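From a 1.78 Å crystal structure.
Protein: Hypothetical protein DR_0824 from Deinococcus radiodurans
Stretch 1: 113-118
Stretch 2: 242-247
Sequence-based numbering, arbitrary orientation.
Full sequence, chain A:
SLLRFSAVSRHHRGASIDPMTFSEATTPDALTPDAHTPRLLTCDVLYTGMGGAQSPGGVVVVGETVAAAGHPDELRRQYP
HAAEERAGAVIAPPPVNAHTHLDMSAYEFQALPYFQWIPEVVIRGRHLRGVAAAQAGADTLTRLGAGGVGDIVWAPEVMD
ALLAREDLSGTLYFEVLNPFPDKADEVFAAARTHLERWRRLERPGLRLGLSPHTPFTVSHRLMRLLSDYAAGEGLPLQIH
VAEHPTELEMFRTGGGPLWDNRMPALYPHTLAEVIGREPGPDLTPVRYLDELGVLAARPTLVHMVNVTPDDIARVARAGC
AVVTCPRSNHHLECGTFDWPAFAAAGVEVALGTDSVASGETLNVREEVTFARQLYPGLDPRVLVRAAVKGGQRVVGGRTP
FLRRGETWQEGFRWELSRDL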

# COMPACT_ATOMS: atom_id res chain seq x y z
N PRO A 113 13.42 11.32 10.68
CA PRO A 113 14.44 10.89 11.64
C PRO A 113 14.55 9.39 11.90
O PRO A 113 15.66 8.86 11.92
CB PRO A 113 14.06 11.66 12.90
CG PRO A 113 13.52 12.94 12.35
CD PRO A 113 12.64 12.44 11.23
N TYR A 114 13.42 8.72 12.07
CA TYR A 114 13.45 7.29 12.36
C TYR A 114 14.01 6.42 11.23
O TYR A 114 14.39 5.27 11.46
CB TYR A 114 12.07 6.79 12.80
CG TYR A 114 10.94 7.09 11.86
CD1 TYR A 114 10.56 6.17 10.88
CD2 TYR A 114 10.22 8.29 11.95
CE1 TYR A 114 9.50 6.42 10.03
CE2 TYR A 114 9.16 8.55 11.10
CZ TYR A 114 8.81 7.61 10.14
OH TYR A 114 7.75 7.86 9.29
N PHE A 115 14.07 6.96 10.02
CA PHE A 115 14.64 6.20 8.91
C PHE A 115 16.15 6.18 9.14
O PHE A 115 16.83 5.19 8.87
CB PHE A 115 14.35 6.86 7.56
CG PHE A 115 13.15 6.30 6.86
CD1 PHE A 115 11.88 6.44 7.40
CD2 PHE A 115 13.29 5.63 5.65
CE1 PHE A 115 10.76 5.93 6.75
CE2 PHE A 115 12.18 5.11 4.99
CZ PHE A 115 10.91 5.27 5.54
N GLN A 116 16.67 7.30 9.65
CA GLN A 116 18.09 7.44 9.93
C GLN A 116 18.55 6.53 11.07
O GLN A 116 19.69 6.08 11.09
CB GLN A 116 18.41 8.90 10.28
CG GLN A 116 17.99 9.91 9.22
CD GLN A 116 18.65 9.64 7.88
OE1 GLN A 116 19.87 9.49 7.79
NE2 GLN A 116 17.84 9.59 6.82
N TRP A 117 17.65 6.28 12.01
CA TRP A 117 17.99 5.43 13.15
C TRP A 117 18.26 3.99 12.75
O TRP A 117 18.81 3.22 13.53
CB TRP A 117 16.88 5.50 14.21
CG TRP A 117 16.59 6.90 14.68
CD1 TRP A 117 17.44 7.97 14.63
CD2 TRP A 117 15.38 7.38 15.27
NE1 TRP A 117 16.83 9.08 15.15
CE2 TRP A 117 15.57 8.76 15.55
CE3 TRP A 117 14.15 6.79 15.59
CZ2 TRP A 117 14.57 9.55 16.13
CZ3 TRP A 117 13.15 7.59 16.17
CH2 TRP A 117 13.37 8.95 16.43
N ILE A 118 17.86 3.62 11.54
CA ILE A 118 18.09 2.27 11.04
C ILE A 118 18.99 2.40 9.81
O ILE A 118 18.52 2.46 8.67
CB ILE A 118 16.77 1.57 10.64
CG1 ILE A 118 15.75 1.70 11.78
CG2 ILE A 118 17.03 0.10 10.33
CD1 ILE A 118 16.13 0.96 13.06
N ALA A 242 0.77 8.07 10.79
CA ALA A 242 1.09 7.40 12.05
C ALA A 242 1.99 6.17 11.91
O ALA A 242 1.78 5.15 12.58
CB ALA A 242 -0.21 7.02 12.78
N GLU A 243 3.01 6.28 11.06
CA GLU A 243 3.92 5.17 10.83
C GLU A 243 4.75 4.80 12.06
O GLU A 243 4.77 3.64 12.45
CB GLU A 243 4.85 5.48 9.65
CG GLU A 243 5.86 4.36 9.38
CD GLU A 243 6.73 4.63 8.18
OE1 GLU A 243 6.87 5.81 7.80
OE2 GLU A 243 7.29 3.66 7.62
N HIS A 244 5.42 5.78 12.66
CA HIS A 244 6.27 5.55 13.83
C HIS A 244 5.61 6.12 15.09
O HIS A 244 4.91 7.12 15.03
CB HIS A 244 7.64 6.20 13.59
CG HIS A 244 8.72 5.72 14.51
ND1 HIS A 244 8.97 6.31 15.73
CD2 HIS A 244 9.61 4.71 14.38
CE1 HIS A 244 9.97 5.67 16.32
NE2 HIS A 244 10.38 4.70 15.52
N PRO A 245 5.82 5.47 16.25
CA PRO A 245 5.20 5.99 17.48
C PRO A 245 5.55 7.44 17.82
O PRO A 245 4.75 8.15 18.43
CB PRO A 245 5.67 5.00 18.56
CG PRO A 245 6.94 4.44 18.00
CD PRO A 245 6.61 4.26 16.54
N THR A 246 6.74 7.88 17.42
CA THR A 246 7.17 9.24 17.70
C THR A 246 6.34 10.29 16.94
O THR A 246 6.39 11.48 17.26
CB THR A 246 8.67 9.44 17.39
OG1 THR A 246 8.97 8.92 16.09
CG2 THR A 246 9.52 8.70 18.42
N GLU A 247 5.58 9.85 15.94
CA GLU A 247 4.73 10.76 15.19
C GLU A 247 3.51 11.06 16.07
O GLU A 247 3.09 12.22 16.21
CB GLU A 247 4.27 10.14 13.87
CG GLU A 247 3.36 11.06 13.05
CD GLU A 247 2.81 10.40 11.80
OE1 GLU A 247 3.53 9.57 11.20
OE2 GLU A 247 1.66 10.71 11.40
O HOH W 1 5.92 8.31 11.51

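Residues 113-118 open with a weakly bonded helical turn, in which Trp117 N donates to Pro113 O (3.3 Å), and Ile118 sits at the N-cap of the helix that follows. In 242-247, a loop leads into a helix capped by His244: its ND1 accepts from Thr246 N at 3.2 Å and lies 2.6 Å from Thr246 OG1, so both Thr246 polar atoms meet the same imidazole nitrogen. The backbones come nearest at Tyr114 and His244, whose CA atoms are 7.5 Å apart, leaving room for side chains between them. Tyr114 has the most surface covered by the other stretch, 93 Å². Its ring and that of His244 form an offset stack, centroids 4.7 Å apart and planes at 17°; the offset sets each CB over the other ring, His244 CB 3.6 Å from the Tyr114 centroid and Tyr114 CB 3.8 Å from the His244 centroid, a reciprocal pair of CH-pi contacts. At the far end of the ring, Tyr114 OH donates to Glu243 OE1 (2.7 Å), a short bond to a carboxylate reached by an extended side chain. The six-membered ring of Trp117 makes an offset edge-to-face pair with His244 (centroids 5.6 Å apart, planes at 72°). One water accepts from His244 N (2.8 Å) and donates to Glu247 OE1 (2.7 Å) and, weakly, to Tyr114 OH (2.9 Å), bridging the two stretches.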